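Local coordinates for Cap5O (Staphylococcus aureus, PDB 3OJO), which oxidises UDP-N-acetyl-mannosamine as an NAD-dependent dehydrogenase in the biosynthesis of capsular polysaccharide, at residues Lys13-Gly18 with Glu82-Phe87; Val35-Val40 with Gly73-Ser78; Asn316-Phe321 with Pro348-Cys353. All blocks are in the same frame, centred on the assembly; numbering follows the deposited sequence.

Contact 1 (Lys13-Gly18 with Glu82-Phe87). With NAD (nicotinamide-adenine-dinucleotide), chain J.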
loop_
_atom_site.group_PDB
_atom_site.type_symbol
_atom_site.label_atom_id
_atom_site.label_comp_id
_atom_site.label_asym_id
_atom_site.label_seq_id
_atom_site.Cartn_x
_atom_site.Cartn_y
_atom_site.Cartn_z
ATOM N N LYS B 13 -8.461 -39.492 17.171
ATOM C CA LYS B 13 -9.231 -38.570 17.994
ATOM C C LYS B 13 -8.703 -37.133 17.872
ATOM O O LYS B 13 -7.491 -36.907 17.919
ATOM C CB LYS B 13 -9.268 -39.015 19.468
ATOM C CG LYS B 13 -10.354 -38.296 20.280
ATOM C CD LYS B 13 -10.251 -38.565 21.766
ATOM C CE LYS B 13 -11.164 -37.651 22.545
ATOM N NZ LYS B 13 -10.468 -36.434 23.019
ATOM N N LEU B 14 -9.627 -36.163 17.752
ATOM C CA LEU B 14 -9.291 -34.745 17.670
ATOM C C LEU B 14 -10.103 -33.878 18.637
ATOM O O LEU B 14 -11.320 -34.001 18.716
ATOM C CB LEU B 14 -9.398 -34.231 16.229
ATOM C CG LEU B 14 -9.554 -32.717 15.990
ATOM C CD1 LEU B 14 -8.312 -31.959 16.333
ATOM C CD2 LEU B 14 -9.843 -32.443 14.572
ATOM N N THR B 15 -9.414 -32.991 19.354
ATOM C CA THR B 15 -10.051 -32.018 20.218
ATOM C C THR B 15 -9.923 -30.610 19.581
ATOM O O THR B 15 -8.819 -30.176 19.189
ATOM C CB THR B 15 -9.501 -32.103 21.631
ATOM O OG1 THR B 15 -9.621 -33.451 22.084
ATOM C CG2 THR B 15 -10.219 -31.177 22.582
ATOM N N VAL B 16 -11.068 -29.920 19.454
ATOM C CA VAL B 16 -11.115 -28.551 18.948
ATOM C C VAL B 16 -11.427 -27.652 20.152
ATOM O O VAL B 16 -12.485 -27.775 20.754
ATOM C CB VAL B 16 -12.123 -28.369 17.773
ATOM C CG1 VAL B 16 -12.221 -26.906 17.360
ATOM C CG2 VAL B 16 -11.764 -29.260 16.571
ATOM N N VAL B 17 -10.491 -26.786 20.521
ATOM C CA VAL B 17 -10.645 -25.867 21.648
ATOM C C VAL B 17 -11.126 -24.498 21.140
ATOM O O VAL B 17 -10.381 -23.779 20.475
ATOM C CB VAL B 17 -9.350 -25.783 22.488
ATOM C CG1 VAL B 17 -9.529 -24.906 23.722
ATOM C CG2 VAL B 17 -8.873 -27.173 22.877
ATOM N N GLY B 18 -12.376 -24.181 21.443
ATOM C CA GLY B 18 -13.037 -22.966 20.985
ATOM C C GLY B 18 -14.054 -23.356 19.934
ATOM O O GLY B 18 -13.699 -23.955 18.919
ATOM N N GLU B 82 -9.823 -33.447 26.797
ATOM C CA GLU B 82 -9.516 -34.818 27.200
ATOM C C GLU B 82 -8.371 -35.291 26.288
ATOM O O GLU B 82 -8.088 -34.638 25.278
ATOM C CB GLU B 82 -10.748 -35.743 27.080
ATOM C CG GLU B 82 -11.988 -35.390 27.897
ATOM C CD GLU B 82 -13.277 -36.089 27.509
ATOM O OE1 GLU B 82 -13.354 -36.607 26.374
ATOM O OE2 GLU B 82 -14.241 -36.039 28.303
ATOM N N ALA B 83 -7.694 -36.390 26.657
ATOM C CA ALA B 83 -6.596 -36.965 25.869
ATOM C C ALA B 83 -7.009 -37.103 24.413
ATOM O O ALA B 83 -8.136 -37.513 24.133
ATOM C CB ALA B 83 -6.204 -38.327 26.432
ATOM N N SER B 84 -6.119 -36.718 23.495
ATOM C CA SER B 84 -6.384 -36.735 22.055
ATOM C C SER B 84 -5.095 -36.867 21.232
ATOM O O SER B 84 -3.999 -36.673 21.766
ATOM C CB SER B 84 -7.127 -35.456 21.661
ATOM O OG SER B 84 -7.527 -35.476 20.302
ATOM N N ASP B 85 -5.229 -37.180 19.934
ATOM C CA ASP B 85 -4.085 -37.292 19.032
ATOM C C ASP B 85 -3.718 -35.911 18.493
ATOM O O ASP B 85 -2.532 -35.599 18.331
ATOM C CB ASP B 85 -4.419 -38.221 17.848
ATOM C CG ASP B 85 -4.818 -39.643 18.210
ATOM O OD1 ASP B 85 -4.140 -40.256 19.083
ATOM O OD2 ASP B 85 -5.757 -40.166 17.586
ATOM N N VAL B 86 -4.756 -35.098 18.177
ATOM C CA VAL B 86 -4.627 -33.757 17.615
ATOM C C VAL B 86 -5.428 -32.794 18.470
ATOM O O VAL B 86 -6.544 -33.112 18.885
ATOM C CB VAL B 86 -5.101 -33.689 16.132
ATOM C CG1 VAL B 86 -4.744 -32.349 15.486
ATOM C CG2 VAL B 86 -4.562 -34.844 15.300
ATOM N N PHE B 87 -4.863 -31.602 18.701
ATOM C CA PHE B 87 -5.531 -30.511 19.397
ATOM C C PHE B 87 -5.485 -29.279 18.505
ATOM O O PHE B 87 -4.425 -28.914 18.015
ATOM C CB PHE B 87 -4.872 -30.199 20.731
ATOM C CG PHE B 87 -4.904 -31.297 21.759
ATOM C CD1 PHE B 87 -5.926 -31.359 22.702
ATOM C CD2 PHE B 87 -3.879 -32.237 21.829
ATOM C CE1 PHE B 87 -5.927 -32.350 23.689
ATOM C CE2 PHE B 87 -3.890 -33.242 22.805
ATOM C CZ PHE B 87 -4.908 -33.286 23.735
HETATM P PA NAD J . -15.642 -16.645 18.311
HETATM O O1A NAD J . -15.764 -15.617 19.366
HETATM O O2A NAD J . -16.852 -16.711 17.466
HETATM O O5B NAD J . -15.386 -18.069 19.012
HETATM C C5B NAD J . -14.485 -18.223 20.075
HETATM C C4B NAD J . -15.046 -19.283 20.993
HETATM O O4B NAD J . -14.005 -19.809 21.789
HETATM C C3B NAD J . -16.138 -18.752 21.931
HETATM O O3B NAD J . -17.239 -19.654 21.927
HETATM C C2B NAD J . -15.466 -18.818 23.296
HETATM O O2B NAD J . -16.368 -19.044 24.361
HETATM C C1B NAD J . -14.480 -19.959 23.120
HETATM N N9A NAD J . -13.367 -19.852 24.076
HETATM C C8A NAD J . -12.738 -18.689 24.466
HETATM N N7A NAD J . -11.694 -19.008 25.264
HETATM C C5A NAD J . -11.662 -20.357 25.390
HETATM C C6A NAD J . -10.816 -21.204 26.107
HETATM N N6A NAD J . -9.823 -20.664 26.822
HETATM N N1A NAD J . -11.021 -22.581 26.051
HETATM C C2A NAD J . -12.046 -23.108 25.281
HETATM N N3A NAD J . -12.882 -22.264 24.577
HETATM C C4A NAD J . -12.694 -20.910 24.630
HETATM O O3 NAD J . -14.299 -16.347 17.456
HETATM P PN NAD J . -14.049 -16.892 15.968
HETATM O O1N NAD J . -14.726 -15.961 15.030
HETATM O O2N NAD J . -14.332 -18.349 15.916
HETATM O O5D NAD J . -12.493 -16.654 15.768
HETATM C C5D NAD J . -11.562 -16.988 16.765
HETATM C C4D NAD J . -10.215 -16.406 16.352
HETATM O O4D NAD J . -9.803 -16.956 15.110
HETATM C C3D NAD J . -10.243 -14.904 16.069
HETATM O O3D NAD J . -10.296 -14.052 17.198
HETATM C C2D NAD J . -8.956 -14.768 15.293
HETATM O O2D NAD J . -7.881 -15.019 16.160
HETATM C C1D NAD J . -9.038 -15.993 14.397
HETATM N N1N NAD J . -9.660 -15.561 13.124
HETATM C C2N NAD J . -11.011 -15.686 12.886
HETATM C C3N NAD J . -11.550 -15.228 11.674
HETATM C C7N NAD J . -12.888 -15.726 11.202
HETATM O O7N NAD J . -12.999 -16.135 9.853
HETATM N N7N NAD J . -13.931 -15.745 12.043
HETATM C C4N NAD J . -10.715 -14.613 10.729
HETATM C C5N NAD J . -9.356 -14.454 10.990
HETATM C C6N NAD J . -8.852 -14.923 12.206
#
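Lys-13 O is the polar hub where strand 13-17 comes alongside the approach to strand 86-89. It accepts two backbone N-H groups: Asp-85 N, 3.0 Å from Lys-13 O, comes from above the carbonyl plane, whereas Val-86 N, 3.3 Å from the same oxygen, lies in it. Ser-84, its OG turned anti to the backbone N (chi1 -174°), sits 2.8 Å from Lys-13 O and 2.9 Å from Val-86 O, so its one proton has two possible acceptors. Lys-13 N donates almost straight (169°) to Asp-85 OD2 at 2.8 Å, meeting it from above the carboxylate plane; OD2 also takes the N-H of Ser-12. Beyond an extended chain, a bend at the last torsion (chi4 -94°) swings Lys-13 NZ onto Ala-83 O at 2.8 Å, with a weak bond to Thr-15 OG1. Glu-82 OE1 is a nearby opposite charge, but it lies beyond salt-bridge range of this ammonium. Further along, Thr-15 N donates in plane to Val-86 O at 2.9 Å, as in a regular parallel pair. Leu-14 CD1 crosses obliquely against Val-86 CB at 3.7 Å on one face of the sheet. On the other, Ser-84 CB sits over the rim of one face of the Phe-87 ring, and Thr-15 CB packs against its CD1. Strand 13-17 then runs out to Val-17 and Gly-18, which touch the adenine and ribose of NAD: the opening strand of a Rossmann fold, leading into what is probably its glycine-rich turn.

Contact 2 (Val35-Val40 with Gly73-Ser78)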
loop_
_atom_site.group_PDB
_atom_site.type_symbol
_atom_site.label_atom_id
_atom_site.label_comp_id
_atom_site.label_asym_id
_atom_site.label_seq_id
_atom_site.Cartn_x
_atom_site.Cartn_y
_atom_site.Cartn_z
ATOM N N VAL B 35 -13.716 -38.723 11.869
ATOM C CA VAL B 35 -12.815 -38.465 13.003
ATOM C C VAL B 35 -13.658 -38.274 14.281
ATOM O O VAL B 35 -14.722 -37.662 14.210
ATOM C CB VAL B 35 -11.865 -37.270 12.730
ATOM C CG1 VAL B 35 -10.827 -37.115 13.831
ATOM C CG2 VAL B 35 -11.183 -37.404 11.369
ATOM N N ASP B 36 -13.206 -38.839 15.425
ATOM C CA ASP B 36 -13.892 -38.721 16.721
ATOM C C ASP B 36 -13.461 -37.392 17.288
ATOM O O ASP B 36 -12.276 -37.195 17.610
ATOM C CB ASP B 36 -13.550 -39.887 17.673
ATOM C CG ASP B 36 -13.773 -41.257 17.069
ATOM O OD1 ASP B 36 -14.879 -41.495 16.529
ATOM O OD2 ASP B 36 -12.828 -42.088 17.109
ATOM N N VAL B 37 -14.415 -36.445 17.314
ATOM C CA VAL B 37 -14.172 -35.064 17.688
ATOM C C VAL B 37 -14.801 -34.691 19.006
ATOM O O VAL B 37 -16.002 -34.865 19.210
ATOM C CB VAL B 37 -14.573 -34.063 16.546
ATOM C CG1 VAL B 37 -14.137 -32.642 16.867
ATOM C CG2 VAL B 37 -14.011 -34.479 15.192
ATOM N N LEU B 38 -13.984 -34.094 19.877
ATOM C CA LEU B 38 -14.421 -33.513 21.128
ATOM C C LEU B 38 -14.312 -31.989 20.964
ATOM O O LEU B 38 -13.214 -31.455 20.795
ATOM C CB LEU B 38 -13.580 -34.002 22.315
ATOM C CG LEU B 38 -14.137 -33.790 23.745
ATOM C CD1 LEU B 38 -13.189 -33.114 24.654
ATOM C CD2 LEU B 38 -15.612 -33.444 23.848
ATOM N N GLY B 39 -15.458 -31.320 20.972
ATOM C CA GLY B 39 -15.537 -29.870 20.906
ATOM C C GLY B 39 -15.422 -29.312 22.311
ATOM O O GLY B 39 -16.148 -29.738 23.212
ATOM N N VAL B 40 -14.503 -28.359 22.515
ATOM C CA VAL B 40 -14.271 -27.734 23.804
ATOM C C VAL B 40 -14.561 -26.234 23.765
ATOM O O VAL B 40 -13.968 -25.513 22.956
ATOM C CB VAL B 40 -12.846 -28.037 24.351
ATOM C CG1 VAL B 40 -12.559 -27.259 25.636
ATOM C CG2 VAL B 40 -12.660 -29.524 24.578
ATOM N N GLY B 73 -22.547 -39.873 16.552
ATOM C CA GLY B 73 -21.715 -39.986 17.746
ATOM C C GLY B 73 -20.272 -39.571 17.528
ATOM O O GLY B 73 -19.431 -39.793 18.405
ATOM N N LYS B 74 -19.975 -38.963 16.354
ATOM C CA LYS B 74 -18.628 -38.495 16.002
ATOM C C LYS B 74 -18.261 -37.171 16.691
ATOM O O LYS B 74 -17.090 -36.959 17.033
ATOM C CB LYS B 74 -18.430 -38.410 14.476
ATOM C CG LYS B 74 -18.309 -39.773 13.783
ATOM C CD LYS B 74 -17.150 -40.643 14.288
ATOM C CE LYS B 74 -17.157 -42.030 13.675
ATOM N NZ LYS B 74 -18.301 -42.877 14.141
ATOM N N LEU B 75 -19.268 -36.310 16.936
ATOM C CA LEU B 75 -19.035 -35.038 17.612
ATOM C C LEU B 75 -19.701 -34.956 18.979
ATOM O O LEU B 75 -20.930 -34.893 19.090
ATOM C CB LEU B 75 -19.394 -33.819 16.717
ATOM C CG LEU B 75 -19.202 -32.395 17.289
ATOM C CD1 LEU B 75 -17.765 -32.102 17.626
ATOM C CD2 LEU B 75 -19.704 -31.361 16.335
ATOM N N LYS B 76 -18.866 -34.937 20.014
ATOM C CA LYS B 76 -19.273 -34.775 21.399
ATOM C C LYS B 76 -18.695 -33.440 21.831
ATOM O O LYS B 76 -17.660 -33.028 21.322
ATOM C CB LYS B 76 -18.745 -35.912 22.302
ATOM C CG LYS B 76 -19.025 -37.327 21.789
ATOM C CD LYS B 76 -20.432 -37.845 22.120
ATOM C CE LYS B 76 -20.699 -39.213 21.532
ATOM N NZ LYS B 76 -19.701 -40.230 21.979
ATOM N N VAL B 77 -19.355 -32.778 22.762
ATOM C CA VAL B 77 -18.955 -31.470 23.262
ATOM C C VAL B 77 -18.692 -31.540 24.765
ATOM O O VAL B 77 -19.192 -32.455 25.422
ATOM C CB VAL B 77 -19.944 -30.324 22.855
ATOM C CG1 VAL B 77 -20.028 -30.118 21.340
ATOM C CG2 VAL B 77 -21.319 -30.462 23.489
ATOM N N SER B 78 -17.904 -30.586 25.303
ATOM C CA SER B 78 -17.509 -30.495 26.723
ATOM C C SER B 78 -16.893 -29.099 27.032
ATOM O O SER B 78 -16.520 -28.365 26.112
ATOM C CB SER B 78 -16.500 -31.598 27.059
ATOM O OG SER B 78 -16.223 -31.684 28.446
#
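Strands 36-40 and 75-78 run parallel, their short axes 4.5 Å apart at closest approach and inclined by 26°, joined by four backbone hydrogen bonds that alternate in direction: Val-37 N to Lys-74 O (2.7 Å) and Lys-76 N to Val-37 O, both nearly along the C=O axes, then Gly-39 N to Lys-76 O (2.8 Å) and a more bent Ser-78 N to Gly-39 O (137°). On the face shared by Val-37, Leu-75 and Val-77, Leu-75 CG stands anti to the backbone N (chi1 -180°), which brings CD1 obliquely across to Val-37 CG1 at 3.7 Å. Helix 23-32 packs on Val-37 and Leu-75, and helices 62-71 and 44-51 cover Leu-75 and Val-77 respectively. Gly-39 has no side chain on this face, and Val-77 CG1 lies tight against the position a CB would take. On the opposite face Leu-38 CD2 reaches across to the neighbouring strand, 3.3 Å from Lys-76 O and 3.8 Å from Ser-78 CB. At the start of the pair, the Lys-74 and Asp-36 side chains cross obliquely, Lys-74 CD lying beside Asp-36 OD1 at 3.3 Å, while Lys-74 NZ stays 4.4 Å from Asp-36 OD1, beyond a salt bridge. Ser-78 OG turns to Thr-80 N. Val-40 lies by the bound NAD and precedes Asp-41, whose OD2 is hydrogen-bonded to NAD, the usual place for an acidic residue at the tip of the second strand of an NAD-binding Rossmann fold.

Contact 3 (Asn316-Phe321 with Pro348-Cys353)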
loop_
_atom_site.group_PDB
_atom_site.type_symbol
_atom_site.label_atom_id
_atom_site.label_comp_id
_atom_site.label_asym_id
_atom_site.label_seq_id
_atom_site.Cartn_x
_atom_site.Cartn_y
_atom_site.Cartn_z
ATOM N N ASN B 316 -31.940 18.046 14.791
ATOM C CA ASN B 316 -30.866 17.419 15.563
ATOM C C ASN B 316 -30.729 15.926 15.216
ATOM O O ASN B 316 -29.697 15.322 15.509
ATOM C CB ASN B 316 -31.161 17.564 17.066
ATOM C CG ASN B 316 -30.693 18.855 17.684
ATOM O OD1 ASN B 316 -30.242 19.792 17.004
ATOM N ND2 ASN B 316 -30.759 18.922 19.004
ATOM N N LYS B 317 -31.790 15.340 14.616
ATOM C CA LYS B 317 -31.877 13.927 14.285
ATOM C C LYS B 317 -31.018 13.430 13.127
ATOM O O LYS B 317 -31.206 13.839 11.974
ATOM C CB LYS B 317 -33.330 13.442 14.178
ATOM C CG LYS B 317 -33.479 11.974 14.564
ATOM C CD LYS B 317 -34.748 11.356 14.027
ATOM C CE LYS B 317 -34.762 9.869 14.266
ATOM N NZ LYS B 317 -35.973 9.233 13.698
ATOM N N VAL B 318 -30.081 12.515 13.462
ATOM C CA VAL B 318 -29.197 11.821 12.527
ATOM C C VAL B 318 -29.481 10.332 12.652
ATOM O O VAL B 318 -29.397 9.783 13.757
ATOM C CB VAL B 318 -27.674 12.148 12.660
ATOM C CG1 VAL B 318 -27.129 11.788 14.033
ATOM C CG2 VAL B 318 -26.861 11.451 11.564
ATOM N N THR B 319 -29.841 9.689 11.526
ATOM C CA THR B 319 -30.093 8.255 11.497
ATOM C C THR B 319 -28.868 7.525 10.951
ATOM O O THR B 319 -28.521 7.662 9.780
ATOM C CB THR B 319 -31.378 7.909 10.730
ATOM O OG1 THR B 319 -32.455 8.675 11.256
ATOM C CG2 THR B 319 -31.719 6.431 10.813
ATOM N N VAL B 320 -28.222 6.750 11.809
ATOM C CA VAL B 320 -27.066 5.938 11.440
ATOM C C VAL B 320 -27.588 4.669 10.731
ATOM O O VAL B 320 -28.524 4.024 11.214
ATOM C CB VAL B 320 -26.177 5.647 12.686
ATOM C CG1 VAL B 320 -25.276 4.431 12.481
ATOM C CG2 VAL B 320 -25.360 6.874 13.074
ATOM N N PHE B 321 -27.005 4.357 9.567
ATOM C CA PHE B 321 -27.321 3.185 8.749
ATOM C C PHE B 321 -26.107 2.238 8.776
ATOM O O PHE B 321 -25.115 2.462 8.087
ATOM C CB PHE B 321 -27.674 3.616 7.314
ATOM C CG PHE B 321 -29.133 3.863 7.025
ATOM C CD1 PHE B 321 -29.643 3.665 5.749
ATOM C CD2 PHE B 321 -29.993 4.321 8.017
ATOM C CE1 PHE B 321 -30.990 3.912 5.468
ATOM C CE2 PHE B 321 -31.347 4.556 7.738
ATOM C CZ PHE B 321 -31.834 4.353 6.464
ATOM N N PRO B 348 -24.081 16.349 22.569
ATOM C CA PRO B 348 -25.345 17.094 22.709
ATOM C C PRO B 348 -25.592 17.876 21.413
ATOM O O PRO B 348 -24.669 18.022 20.602
ATOM C CB PRO B 348 -25.097 18.004 23.914
ATOM C CG PRO B 348 -23.610 18.158 23.996
ATOM C CD PRO B 348 -22.951 17.056 23.220
ATOM N N ASP B 349 -26.825 18.363 21.199
ATOM C CA ASP B 349 -27.229 19.087 19.979
ATOM C C ASP B 349 -27.393 18.115 18.784
ATOM O O ASP B 349 -27.599 18.558 17.654
ATOM C CB ASP B 349 -26.290 20.285 19.619
ATOM C CG ASP B 349 -25.753 21.118 20.788
ATOM O OD1 ASP B 349 -26.578 21.729 21.519
ATOM O OD2 ASP B 349 -24.511 21.184 20.948
ATOM N N ILE B 350 -27.293 16.786 19.039
ATOM C CA ILE B 350 -27.471 15.709 18.058
ATOM C C ILE B 350 -28.278 14.580 18.703
ATOM O O ILE B 350 -27.876 14.044 19.739
ATOM C CB ILE B 350 -26.144 15.176 17.421
ATOM C CG1 ILE B 350 -25.400 16.266 16.622
ATOM C CG2 ILE B 350 -26.428 13.990 16.506
ATOM C CD1 ILE B 350 -23.945 16.070 16.540
ATOM N N GLU B 351 -29.414 14.235 18.071
ATOM C CA GLU B 351 -30.311 13.150 18.458
ATOM C C GLU B 351 -30.037 11.988 17.490
ATOM O O GLU B 351 -30.324 12.082 16.301
ATOM C CB GLU B 351 -31.778 13.618 18.404
ATOM C CG GLU B 351 -32.680 12.891 19.381
ATOM C CD GLU B 351 -33.553 11.819 18.757
ATOM O OE1 GLU B 351 -34.383 12.157 17.882
ATOM O OE2 GLU B 351 -33.439 10.646 19.182
ATOM N N VAL B 352 -29.402 10.928 17.991
ATOM C CA VAL B 352 -29.011 9.789 17.155
ATOM C C VAL B 352 -29.996 8.626 17.192
ATOM O O VAL B 352 -30.582 8.329 18.235
ATOM C CB VAL B 352 -27.535 9.351 17.366
ATOM C CG1 VAL B 352 -26.674 10.545 17.708
ATOM C CG2 VAL B 352 -27.419 8.281 18.437
ATOM N N CYS B 353 -30.145 7.955 16.053
ATOM C CA CYS B 353 -31.023 6.811 15.902
ATOM C C CYS B 353 -30.343 5.804 14.969
ATOM O O CYS B 353 -30.089 6.112 13.807
ATOM C CB CYS B 353 -32.387 7.268 15.384
ATOM S SG CYS B 353 -33.568 5.936 15.066
#
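A beta-alpha-beta unit brings strands 317-321 and 351-355 side by side in parallel, with helix 336-346 between them in sequence, within the C-terminal Rossmann-like domain, which as in relatives probably binds UDP. Val-318 takes the crowded rotamer (chi1 60°), putting CG1 between its own backbone N and carbonyl carbon. That methyl thereby points across to the other strand, meeting Ile-350 CG2 at 3.4 Å and Val-352 CG1 at 3.9 Å. Val-318 and Val-352 lie alongside each other beneath Leu-344 of helix 336-346, while Ile-350 crosses obliquely and leans on helix 286-312. The other face carries Lys-317, Thr-319, Glu-351 and Cys-353. Lys-317 is extended beyond CG and runs beside Glu-351, its CG 3.4 Å from Glu-351 OE1. Glu-351 bends at chi2 (-103°), yet the charged ends do not meet; Lys-317 NZ is instead bound by Ala-371 O and Lys-373 O. On its way there Lys-317 CE rests on Cys-353 CB at 3.7 Å, the sulfur lying anti to the backbone N (chi1 177°). Thr-319 divides its branches: OG1, beside its backbone N, bonds to Ala-371 O, and CG2 faces Cys-353 O at 3.4 Å. The backbone pairing begins with Glu-351 N on Asn-316 O and continues to Tyr-355; its last bond within the two segments runs from Val-320 N to Cys-353 O at 2.8 Å, the donor above the carbonyl plane.

Overall arrangement
From the N terminus, strand 13-17 opens contact 1, and the chain passes through helix 23-32 to strand 36-40, where contact 2 begins. Contact 2 closes first, at 73-78 after two further helices; contact 1 closes just behind it at 82-87, so the smaller loop lies within the larger. Because strands 13-17 and 36-40 are neighbours, joined by bonds such as Val-16 O with Val-40 N, both contacts belong to one sheet, in the order 75-78, 36-40, 13-17, 86-89. In the C-terminal domain's sheet contact 3 opens at 316-321 and, after helix 336-346, closes at 348-353, its centre about 49 and 48 Å from those of contacts 1 and 2, across the chain's centre.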